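PDB 4EZI: uncharacterized protein from Legionella pneumophila subsp. pneumophila str. Philadelphia 1, which is of unknown function but has an alpha/beta-hydrolase fold and may act as a lipase on triacylglycerols. Local coordinates for residues P252-D256 against G257-V261; K367-E370 against R371-A374. All blocks are in the same frame, centred on the assembly; numbering follows the deposited sequence.

Interaction 1: P252-D256 against G257-V261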
# COMPACT_ATOMS: atom_id res chain seq x y z
N PRO A 252 -17.70 6.83 -12.59
CA PRO A 252 -17.17 5.73 -13.42
C PRO A 252 -16.22 6.17 -14.53
O PRO A 252 -15.23 5.49 -14.80
CB PRO A 252 -18.44 5.08 -13.99
CG PRO A 252 -19.48 5.34 -12.95
CD PRO A 252 -19.16 6.71 -12.37
N GLU A 253 -16.48 7.33 -15.13
CA GLU A 253 -15.58 7.90 -16.13
C GLU A 253 -14.23 8.30 -15.51
O GLU A 253 -13.15 7.95 -16.00
CB GLU A 253 -16.15 9.17 -16.79
CG GLU A 253 -17.56 9.18 -17.38
CD GLU A 253 -18.05 10.62 -17.62
OE1 GLU A 253 -17.22 11.48 -18.01
OE2 GLU A 253 -19.25 10.93 -17.40
N LEU A 254 -14.29 9.04 -14.41
CA LEU A 254 -13.08 9.50 -13.75
C LEU A 254 -12.20 8.37 -13.28
O LEU A 254 -10.97 8.53 -13.20
CB LEU A 254 -13.41 10.38 -12.55
CG LEU A 254 -14.12 11.70 -12.87
CD1 LEU A 254 -14.56 12.38 -11.57
CD2 LEU A 254 -13.29 12.63 -13.75
N MSE A 255 -12.82 7.23 -12.93
CA MSE A 255 -12.10 6.09 -12.41
C MSE A 255 -11.71 5.07 -13.45
O MSE A 255 -11.40 3.95 -13.10
CB MSE A 255 -12.88 5.42 -11.26
CG MSE A 255 -13.25 6.36 -10.12
SE MSE A 255 -11.73 6.98 -9.17
CE MSE A 255 -12.54 8.59 -8.35
N ASP A 256 -11.63 5.48 -14.72
CA ASP A 256 -11.35 4.55 -15.81
C ASP A 256 -9.89 4.14 -15.91
O ASP A 256 -9.57 3.28 -16.72
CB ASP A 256 -11.87 5.12 -17.14
CG ASP A 256 -11.12 6.35 -17.63
OD1 ASP A 256 -10.21 6.87 -16.95
OD2 ASP A 256 -11.50 6.86 -18.73
N GLY A 257 -9.01 4.74 -15.12
CA GLY A 257 -7.59 4.46 -15.14
C GLY A 257 -6.76 5.38 -16.02
O GLY A 257 -5.54 5.24 -16.06
N TYR A 258 -7.43 6.33 -16.71
CA TYR A 258 -6.78 7.20 -17.69
C TYR A 258 -7.05 8.67 -17.43
O TYR A 258 -6.83 9.50 -18.29
CB TYR A 258 -7.20 6.79 -19.12
CG TYR A 258 -6.72 5.40 -19.40
CD1 TYR A 258 -5.39 5.15 -19.72
CD2 TYR A 258 -7.57 4.30 -19.27
CE1 TYR A 258 -4.92 3.88 -19.92
CE2 TYR A 258 -7.09 3.01 -19.48
CZ TYR A 258 -5.76 2.82 -19.81
OH TYR A 258 -5.28 1.54 -20.03
N HIS A 259 -7.53 8.99 -16.23
CA HIS A 259 -7.64 10.39 -15.81
C HIS A 259 -6.55 10.69 -14.82
O HIS A 259 -6.39 9.99 -13.82
CB HIS A 259 -9.01 10.67 -15.17
CG HIS A 259 -10.13 10.73 -16.15
ND1 HIS A 259 -10.59 9.63 -16.85
CD2 HIS A 259 -10.90 11.78 -16.55
CE1 HIS A 259 -11.58 10.00 -17.64
NE2 HIS A 259 -11.79 11.30 -17.47
N ALA A 260 -5.80 11.75 -15.09
CA ALA A 260 -4.77 12.20 -14.18
C ALA A 260 -5.40 12.56 -12.83
O ALA A 260 -6.50 13.12 -12.76
CB ALA A 260 -4.00 13.41 -14.74
N VAL A 261 -4.71 12.24 -11.76
CA VAL A 261 -5.25 12.48 -10.45
C VAL A 261 -5.65 13.97 -10.23
O VAL A 261 -6.69 14.24 -9.65
CB VAL A 261 -4.32 11.95 -9.33
CG1 VAL A 261 -2.95 12.60 -9.41
CG2 VAL A 261 -4.97 12.20 -8.01
O HOH W 1 -8.65 7.21 -13.81
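Gly257 to His259 fold back over the C-terminal end of helix 247-254 and close an Asx turn, in which Asp256 OD1 accepts from Tyr258 N. The turn leads into helix 261-267, in the mainly helical part of this alpha/beta-hydrolase fold that follows strand 193-197. Gly257 comes first. It takes a positive phi of 94°, a conformation that glycine adopts readily. Gly257 N gives its hydrogen to water 1, 2.8 Å from that water's O. Water 1 in turn donates to Leu254 O and also accepts from His259 N, so it links the end of the helix to the loop at three points. Tyr258 follows. Its backbone N bonds to Asp256 OD1 at 2.8 Å, while its ring lies obliquely near Asp256 O, with Tyr258 CD2 3.4 Å from that oxygen. His259 makes the second bond to the same carboxylate atom: His259 ND1 donates to Asp256 OD1 at 2.8 Å. That oxygen lies almost in the imidazole plane, but both donors stand well out of the carboxylate plane, on opposite faces of it. Two bonds thus grip OD1. Asp256 CG sits between its own backbone N and carbonyl carbon (chi1 68°), which turns the carboxylate towards the loop. The carboxylate and imidazole planes are 48° apart. The ND1 bond fixes the rotation of the His259 ring, which lies over the backbone of the last helical turn. Beneath one face of the imidazole, Leu254 CA makes a CH-pi contact 4.0 Å from the His259 ring centroid, and Leu254 CD2 reaches His259 CD2 at 3.8 Å. Ile264 of the next helix also touches the His259 side chain. Val261 then starts helix 261-267, and its N bonds to Glu86 OE2.

Interaction 2: K367-E370 against R371-A374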
# COMPACT_ATOMS: atom_id res chain seq x y z
N LYS A 367 16.51 -1.44 9.34
CA LYS A 367 17.94 -1.57 9.64
C LYS A 367 18.17 -2.06 11.07
O LYS A 367 19.07 -2.88 11.32
CB LYS A 367 18.66 -0.26 9.38
CG LYS A 367 18.85 0.06 7.89
CD LYS A 367 19.97 -0.77 7.29
CE LYS A 367 19.91 -0.80 5.78
NZ LYS A 367 20.91 -1.78 5.23
N GLN A 368 17.35 -1.60 12.01
CA GLN A 368 17.44 -2.03 13.40
C GLN A 368 17.27 -3.53 13.49
O GLN A 368 18.02 -4.19 14.22
CB GLN A 368 16.39 -1.32 14.25
CG GLN A 368 16.41 -1.72 15.71
CD GLN A 368 15.38 -0.99 16.55
OE1 GLN A 368 14.92 0.10 16.19
NE2 GLN A 368 15.04 -1.58 17.69
N PHE A 369 16.32 -4.09 12.76
CA PHE A 369 16.06 -5.51 12.80
C PHE A 369 16.92 -6.33 11.86
O PHE A 369 17.09 -7.53 12.08
CB PHE A 369 14.54 -5.78 12.74
CG PHE A 369 13.88 -5.31 13.98
CD1 PHE A 369 14.04 -6.05 15.15
CD2 PHE A 369 13.26 -4.07 14.05
CE1 PHE A 369 13.55 -5.57 16.33
CE2 PHE A 369 12.75 -3.60 15.24
CZ PHE A 369 12.90 -4.37 16.38
N GLU A 370 17.53 -5.68 10.87
CA GLU A 370 18.54 -6.33 10.04
C GLU A 370 19.76 -6.73 10.87
O GLU A 370 20.32 -7.79 10.66
CB GLU A 370 18.97 -5.35 8.93
CG GLU A 370 20.02 -5.93 7.98
CD GLU A 370 20.31 -5.03 6.76
OE1 GLU A 370 19.85 -3.88 6.71
OE2 GLU A 370 21.00 -5.49 5.84
N ARG A 371 20.15 -5.84 11.78
CA ARG A 371 21.44 -5.96 12.52
C ARG A 371 21.32 -6.63 13.88
O ARG A 371 22.17 -6.46 14.77
CB ARG A 371 22.13 -4.57 12.63
CG ARG A 371 21.45 -3.60 13.57
CD ARG A 371 22.08 -2.26 13.52
NE ARG A 371 21.43 -1.36 14.47
CZ ARG A 371 20.66 -0.31 14.15
NH1 ARG A 371 20.42 0.06 12.89
NH2 ARG A 371 20.11 0.41 15.13
N GLN A 372 20.29 -7.45 14.04
CA GLN A 372 20.20 -8.35 15.17
C GLN A 372 19.56 -9.63 14.67
O GLN A 372 18.98 -9.68 13.57
CB GLN A 372 19.45 -7.72 16.35
CG GLN A 372 18.01 -7.34 16.05
CD GLN A 372 17.27 -6.73 17.25
OE1 GLN A 372 17.39 -5.52 17.54
NE2 GLN A 372 16.45 -7.54 17.91
N GLU A 373 19.66 -10.68 15.48
CA GLU A 373 19.12 -11.96 15.07
C GLU A 373 19.55 -12.27 13.61
O GLU A 373 18.73 -12.75 12.83
CB GLU A 373 17.57 -11.90 15.28
CG GLU A 373 16.68 -13.02 14.67
CD GLU A 373 15.25 -13.07 15.22
OE1 GLU A 373 14.99 -12.52 16.32
OE2 GLU A 373 14.38 -13.69 14.55
N ALA A 374 20.80 -11.96 13.22
CA ALA A 374 21.24 -12.12 11.82
C ALA A 374 22.25 -13.28 11.71
O ALA A 374 23.29 -13.31 12.42
CB ALA A 374 21.84 -10.78 11.26
O HOH W 2 19.16 -3.81 16.70
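Arg371 CG lies between its backbone N and carbonyl carbon (chi1 71°), and from there the chain runs extended to NE, back along the last turn of helix 355-370. Gln372 has a similar first torsion (chi1 61°), which carries its amide beside the Phe369 ring. Together they cover the C-terminal end of the last helix of the alpha/beta-hydrolase fold. Arg371 N still makes a helical bond to Lys367 O at 3.2 Å, although Arg371 itself has left the helical backbone angles. Its guanidinium lies flat over the backbone: Gln368 CA stands 3.6 Å above the centre of the Arg371 guanidinium plane. The aliphatic part follows the same path, with Arg371 CG 3.4 Å from Lys367 O. Phe369 and Gln372 lie side by side and point the same way, their ring and amide planes 48° apart. Gln372 NE2 comes 3.8 Å from Phe369 CE1, obliquely to the ring. Water 2 donates to both Gln368 O and Gln372 OE1, bridging a helix carbonyl to the tail. Glu370 is extended, and its OE1 accepts from Tyr111 OH and from Lys367 NZ, the latter in a salt bridge of 2.8 Å between Lys367 NZ and Glu370 OE1. Phe369 O and Gln372 O lie 3.2 Å apart, two acceptors with no bond between them. Both accept from Lys162 NZ, at the start of strand 162-168, and this ammonium group probably offsets their repulsion. Further along the tail, Ala374 CB rests 3.4 Å from Glu370 O.

How the interactions relate
Both contacts lie where a helix ends and the chain turns away, but they hold different elements. Interaction 1 is partly buried and joins helix 247-254 to the next helix, 261-267. Interaction 2 is a surface contact where helix 355-370 passes into the C-terminal tail, beside strand 162-168 of the central sheet. They lie on opposite sides of the chain's centre, with nearest atoms about 30 Å apart and no touch. In interaction 1 a carboxylate just beyond the helix end collects donors from the loop. In interaction 2 side chains of the tail fold back on the last helical turn, and the charged pair is within the helix. Each uses one water to bridge its two segments.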